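Local atomic coordinates of alpha-fucosidase GH29 (Fusarium graminearum, PDB entry 4PSP), a protein that is an alpha-L-fucosidase of glycoside hydrolase family 29 and probably removes alpha-1,6-linked fucose from the reducing-end N-acetylglucosamine of glycoprotein glycans. Residues M325-L330 with S482-L487; L442-S447 with T490-I495. All coordinates share one frame; numbering follows the deposited sequence.

Contact 1: M325-L330 with S482-L487; sequences MVHSLL and SLAYVL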
loop_
_atom_site.group_PDB
_atom_site.type_symbol
_atom_site.label_atom_id
_atom_site.label_comp_id
_atom_site.label_asym_id
_atom_site.label_seq_id
_atom_site.Cartn_x
_atom_site.Cartn_y
_atom_site.Cartn_z
ATOM N N MET A 325 8.376 4.571 10.218
ATOM C CA MET A 325 7.749 3.455 9.508
ATOM C C MET A 325 6.575 2.898 10.293
ATOM O O MET A 325 5.548 2.566 9.709
ATOM C CB MET A 325 8.766 2.344 9.218
ATOM C CG MET A 325 9.913 2.735 8.276
ATOM S SD MET A 325 9.390 3.265 6.641
ATOM C CE MET A 325 9.261 5.040 6.904
ATOM N N VAL A 326 6.738 2.776 11.608
ATOM C CA VAL A 326 5.654 2.254 12.464
ATOM C C VAL A 326 4.488 3.245 12.528
ATOM O O VAL A 326 3.325 2.856 12.401
ATOM C CB VAL A 326 6.179 1.923 13.859
ATOM C CG1 VAL A 326 5.031 1.705 14.840
ATOM C CG2 VAL A 326 7.070 0.664 13.788
ATOM N N HIS A 327 4.782 4.528 12.730
ATOM C CA HIS A 327 3.706 5.513 12.752
ATOM C C HIS A 327 3.011 5.589 11.401
ATOM O O HIS A 327 1.802 5.745 11.341
ATOM C CB HIS A 327 4.229 6.877 13.154
ATOM C CG HIS A 327 4.670 6.934 14.570
ATOM N ND1 HIS A 327 5.105 8.101 15.166
ATOM C CD2 HIS A 327 4.735 5.971 15.520
ATOM C CE1 HIS A 327 5.421 7.849 16.422
ATOM N NE2 HIS A 327 5.199 6.566 16.668
ATOM N N SER A 328 3.761 5.431 10.309
ATOM C CA SER A 328 3.133 5.449 8.988
ATOM C C SER A 328 2.207 4.245 8.823
ATOM O O SER A 328 1.113 4.364 8.337
ATOM C CB SER A 328 4.178 5.465 7.872
ATOM O OG SER A 328 4.929 6.677 7.902
ATOM N N LEU A 329 2.658 3.073 9.251
ATOM C CA LEU A 329 1.815 1.882 9.164
ATOM C C LEU A 329 0.500 2.081 9.910
ATOM O O LEU A 329 -0.566 1.786 9.397
ATOM C CB LEU A 329 2.559 0.673 9.724
ATOM C CG LEU A 329 1.767 -0.637 9.842
ATOM C CD1 LEU A 329 1.308 -1.137 8.474
ATOM C CD2 LEU A 329 2.611 -1.696 10.507
ATOM N N LEU A 330 0.589 2.586 11.143
ATOM C CA LEU A 330 -0.599 2.813 11.952
ATOM C C LEU A 330 -1.540 3.783 11.264
ATOM O O LEU A 330 -2.742 3.595 11.264
ATOM C CB LEU A 330 -0.213 3.328 13.346
ATOM C CG LEU A 330 0.562 2.327 14.235
ATOM C CD1 LEU A 330 1.264 3.002 15.391
ATOM C CD2 LEU A 330 -0.404 1.273 14.764
ATOM N N SER A 482 8.239 1.545 23.975
ATOM C CA SER A 482 7.891 1.180 22.614
ATOM C C SER A 482 7.639 2.418 21.756
ATOM O O SER A 482 7.556 3.537 22.252
ATOM C CB SER A 482 6.665 0.260 22.595
ATOM O OG SER A 482 5.609 0.732 23.401
ATOM N N LEU A 483 7.537 2.199 20.453
ATOM C CA LEU A 483 7.400 3.307 19.493
ATOM C C LEU A 483 6.006 3.936 19.499
ATOM O O LEU A 483 5.830 5.070 19.061
ATOM C CB LEU A 483 7.751 2.827 18.080
ATOM C CG LEU A 483 9.211 2.425 17.869
ATOM C CD1 LEU A 483 9.406 1.674 16.556
ATOM C CD2 LEU A 483 10.122 3.644 17.917
ATOM N N ALA A 484 5.021 3.180 19.993
ATOM C CA ALA A 484 3.668 3.661 20.231
ATOM C C ALA A 484 3.072 2.806 21.355
ATOM O O ALA A 484 3.618 1.747 21.668
ATOM C CB ALA A 484 2.815 3.566 18.970
ATOM N N TYR A 485 1.969 3.271 21.947
ATOM C CA TYR A 485 1.322 2.577 23.064
ATOM C C TYR A 485 -0.151 2.388 22.719
ATOM O O TYR A 485 -0.730 3.200 22.000
ATOM C CB TYR A 485 1.509 3.362 24.390
ATOM C CG TYR A 485 2.979 3.513 24.733
ATOM C CD1 TYR A 485 3.731 4.565 24.219
ATOM C CD2 TYR A 485 3.630 2.578 25.528
ATOM C CE1 TYR A 485 5.067 4.688 24.494
ATOM C CE2 TYR A 485 4.991 2.697 25.816
ATOM C CZ TYR A 485 5.700 3.761 25.286
ATOM O OH TYR A 485 7.040 3.887 25.569
ATOM N N VAL A 486 -0.740 1.310 23.239
ATOM C CA VAL A 486 -2.082 0.909 22.855
ATOM C C VAL A 486 -3.016 0.779 24.048
ATOM O O VAL A 486 -2.744 0.025 24.970
ATOM C CB VAL A 486 -2.067 -0.439 22.056
ATOM C CG1 VAL A 486 -3.455 -0.808 21.560
ATOM C CG2 VAL A 486 -1.142 -0.360 20.842
ATOM N N LEU A 487 -4.116 1.514 23.981
ATOM C CA LEU A 487 -5.246 1.350 24.894
ATOM C C LEU A 487 -6.333 0.513 24.237
ATOM O O LEU A 487 -6.619 0.665 23.033
ATOM C CB LEU A 487 -5.820 2.705 25.315
ATOM C CG LEU A 487 -4.937 3.581 26.199
ATOM C CD1 LEU A 487 -5.384 5.016 26.163
ATOM C CD2 LEU A 487 -4.915 3.069 27.658
#
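His327 reaches out from helix 322-334 and gives its NE2-H to the carbonyl oxygen of Leu483, in the loop that leads into strand 485-491. This is the polar part of the contact, one bond of 2.9 Å between NE2 and Leu483 O, almost straight at 171° at the hydrogen. The oxygen lies at the edge of the imidazole, close to the ring plane, whereas seen from the acceptor the donor stands above the carbonyl plane, 36° out of it. CG stands anti to the residue's own carbonyl carbon (chi1 -68°), and from there the ring extends far enough for NE2 to meet the loop. ND1, the other ring nitrogen, is hydrogen-bonded to the backbone N of Gly400, so the imidazole is gripped at two points and its rotation is fixed.

Apolar contacts accompany the bond. Val326 and Leu483 cross at about a right angle, methyl to methyl, CG2 of the valine lying 3.8 Å from CD1 of the leucine. One helical turn after Val326, Leu330 brings CD1 to 3.9 Å from CB of Ala484. Phe365 of helix 353-369 touches both Val326 and Ala484, and Thr419 of strand 415-420 touches Leu330 and Ala484, so helix and sheet residues both adjoin the contact.

A histidine that donates through NE2 while ND1 accepts from a backbone N-H is most simply read as the neutral tautomer protonated on NE2. The contact thus joins a helix of the catalytic TIM barrel to the C-terminal beta domain by one directional bond set among methyl groups.

Contact 2: L442-S447 with T490-I495; sequences LESLKS and TFDGGI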
loop_
_atom_site.group_PDB
_atom_site.type_symbol
_atom_site.label_atom_id
_atom_site.label_comp_id
_atom_site.label_asym_id
_atom_site.label_seq_id
_atom_site.Cartn_x
_atom_site.Cartn_y
_atom_site.Cartn_z
ATOM N N LEU A 442 -21.068 6.856 27.403
ATOM C CA LEU A 442 -20.082 5.867 27.812
ATOM C C LEU A 442 -20.601 4.871 28.874
ATOM O O LEU A 442 -19.810 4.162 29.507
ATOM C CB LEU A 442 -18.824 6.569 28.336
ATOM C CG LEU A 442 -18.015 7.326 27.270
ATOM C CD1 LEU A 442 -16.886 8.141 27.873
ATOM C CD2 LEU A 442 -17.455 6.359 26.223
ATOM N N GLU A 443 -21.918 4.805 29.045
ATOM C CA GLU A 443 -22.525 3.828 29.959
ATOM C C GLU A 443 -22.033 2.425 29.646
ATOM O O GLU A 443 -21.844 1.615 30.540
ATOM C CB GLU A 443 -24.053 3.855 29.867
ATOM C CG GLU A 443 -24.572 3.624 28.445
ATOM C CD GLU A 443 -26.022 3.200 28.387
ATOM O OE1 GLU A 443 -26.900 4.009 28.761
ATOM O OE2 GLU A 443 -26.278 2.054 27.952
ATOM N N SER A 444 -21.802 2.151 28.361
ATOM C CA SER A 444 -21.442 0.809 27.923
ATOM C C SER A 444 -19.929 0.534 27.933
ATOM O O SER A 444 -19.504 -0.554 27.565
ATOM C CB SER A 444 -21.979 0.547 26.514
ATOM O OG SER A 444 -21.337 1.372 25.569
ATOM N N LEU A 445 -19.120 1.506 28.345
ATOM C CA LEU A 445 -17.682 1.278 28.427
ATOM C C LEU A 445 -17.340 0.422 29.624
ATOM O O LEU A 445 -17.309 0.915 30.751
ATOM C CB LEU A 445 -16.924 2.593 28.493
ATOM C CG LEU A 445 -15.407 2.486 28.592
ATOM C CD1 LEU A 445 -14.833 1.649 27.432
ATOM C CD2 LEU A 445 -14.813 3.874 28.610
ATOM N N LYS A 446 -17.077 -0.857 29.363
ATOM C CA LYS A 446 -16.843 -1.857 30.419
ATOM C C LYS A 446 -15.443 -1.876 31.003
ATOM O O LYS A 446 -15.256 -2.131 32.197
ATOM C CB LYS A 446 -17.147 -3.258 29.878
ATOM C CG LYS A 446 -18.603 -3.651 29.961
ATOM C CD LYS A 446 -19.054 -3.751 31.417
ATOM C CE LYS A 446 -19.724 -5.076 31.736
ATOM N NZ LYS A 446 -18.844 -5.974 32.529
ATOM N N SER A 447 -14.438 -1.669 30.156
ATOM C CA SER A 447 -13.073 -1.711 30.619
ATOM C C SER A 447 -12.183 -0.913 29.697
ATOM O O SER A 447 -12.491 -0.742 28.507
ATOM C CB SER A 447 -12.549 -3.144 30.711
ATOM O OG SER A 447 -12.585 -3.824 29.475
ATOM N N THR A 490 -13.191 -1.716 25.778
ATOM C CA THR A 490 -14.217 -2.720 25.534
ATOM C C THR A 490 -15.579 -2.166 25.929
ATOM O O THR A 490 -15.767 -1.665 27.042
ATOM C CB THR A 490 -13.919 -4.006 26.305
ATOM O OG1 THR A 490 -12.630 -4.519 25.917
ATOM C CG2 THR A 490 -14.994 -5.054 26.016
ATOM N N PHE A 491 -16.511 -2.245 24.993
ATOM C CA PHE A 491 -17.878 -1.802 25.193
ATOM C C PHE A 491 -18.731 -3.059 25.206
ATOM O O PHE A 491 -18.320 -4.070 24.650
ATOM C CB PHE A 491 -18.320 -0.840 24.081
ATOM C CG PHE A 491 -17.519 0.417 24.006
ATOM C CD1 PHE A 491 -17.935 1.561 24.662
ATOM C CD2 PHE A 491 -16.339 0.462 23.285
ATOM C CE1 PHE A 491 -17.195 2.729 24.609
ATOM C CE2 PHE A 491 -15.609 1.623 23.218
ATOM C CZ PHE A 491 -16.040 2.764 23.887
ATOM N N ASP A 492 -19.890 -3.044 25.849
ATOM C CA ASP A 492 -20.840 -4.118 25.548
ATOM C C ASP A 492 -21.861 -3.553 24.573
ATOM O O ASP A 492 -22.254 -2.389 24.674
ATOM C CB ASP A 492 -21.487 -4.686 26.806
ATOM C CG ASP A 492 -22.336 -3.682 27.531
ATOM O OD1 ASP A 492 -22.078 -2.473 27.402
ATOM O OD2 ASP A 492 -23.259 -4.103 28.254
ATOM N N GLY A 493 -22.238 -4.357 23.587
ATOM C CA GLY A 493 -23.259 -3.971 22.629
ATOM C C GLY A 493 -22.806 -3.092 21.471
ATOM O O GLY A 493 -23.634 -2.670 20.658
ATOM N N GLY A 494 -21.512 -2.794 21.402
ATOM C CA GLY A 494 -20.952 -2.088 20.263
ATOM C C GLY A 494 -20.371 -0.731 20.615
ATOM O O GLY A 494 -20.807 -0.073 21.560
ATOM N N ILE A 495 -19.374 -0.305 19.847
ATOM C CA ILE A 495 -18.768 0.995 20.050
ATOM C C ILE A 495 -19.772 2.097 19.710
ATOM O O ILE A 495 -20.441 2.043 18.672
ATOM C CB ILE A 495 -17.498 1.170 19.157
ATOM C CG1 ILE A 495 -16.499 0.026 19.378
ATOM C CG2 ILE A 495 -16.823 2.505 19.434
ATOM C CD1 ILE A 495 -15.513 -0.206 18.188
HETATM O O HOH W 1 -22.421 -0.088 23.510
HETATM O O HOH W 2 -10.605 -3.442 27.475
#
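Leu445 lays its CD1 methyl over one face of the Phe491 ring, 4.0 Å from the centroid and 17° off the normal, a CH-pi contact that forms the tightly packed part of this antiparallel pairing. Both side chains stand on the same face of the sheet, and with its CG anti to the backbone N (chi1 180°) the leucine places CD1 over the ring. Leu442 meets the same ring differently: its CD2 comes in at the edge, in the ring plane, 4.0 Å from CE1.

The backbones between them form a classic beta bulge. Leu445 and Phe491 are a non-hydrogen-bonded pair, but Lys446 and Ser447 then both face Thr490. The Thr490 carbonyl therefore receives two N-H groups, a 2.8 Å bond from Lys446 N to Thr490 O and a weak one from Ser447 N. In return, Thr490 N donates to Ser447 O. Before the bulge, where a type I turn runs from Leu442 to Leu445, Asp492 N donates in the carbonyl plane to Ser444 O, over 3.0 Å.

Toward solvent the contact loosens and water takes over. One water accepts from Ser444 OG and donates to Asp492 O, tying the serine to the loop beyond the strand; its bond to Gly494 O is unusually short and its length doubtful. A second links Ser447 OG with Thr490 OG1, hydroxyls 3.6 Å apart. Lys446 starts toward Thr490, but its chain bends at chi2, chi3 and chi4 and leaves NZ 6.4 Å from Asp492 OD2, so any attraction between them is probably weak.

In the C-terminal antiparallel sheet, strand 485-491 runs between 445-451 and 415-420, whose Val415 touches Thr490. Trp464 of strand 458-466 packs on Leu442 and Leu445, while Phe491 also rests on Pro496.

Overall arrangement
Strand 485-491 carries both contacts, each near one of its ends: contact 1 where the chain enters it, contact 2 where the chain leaves it, their centres 24 Å apart. This is a worked example of how one strand can serve two kinds of joint. Contact 1, buried, its centre about 17 Å from the centre of the chain, fastens the beta domain to the TIM barrel, whereas contact 2, partly open, its centre about 32 Å from it, pairs two strands within that domain. The bound NAG about 10 Å from the side chain of His327 is probably the glycan on Asn401, beside Gly400, rather than a substrate. Along the chain the two contacts interleave, since 442-447 falls between the partners of contact 1.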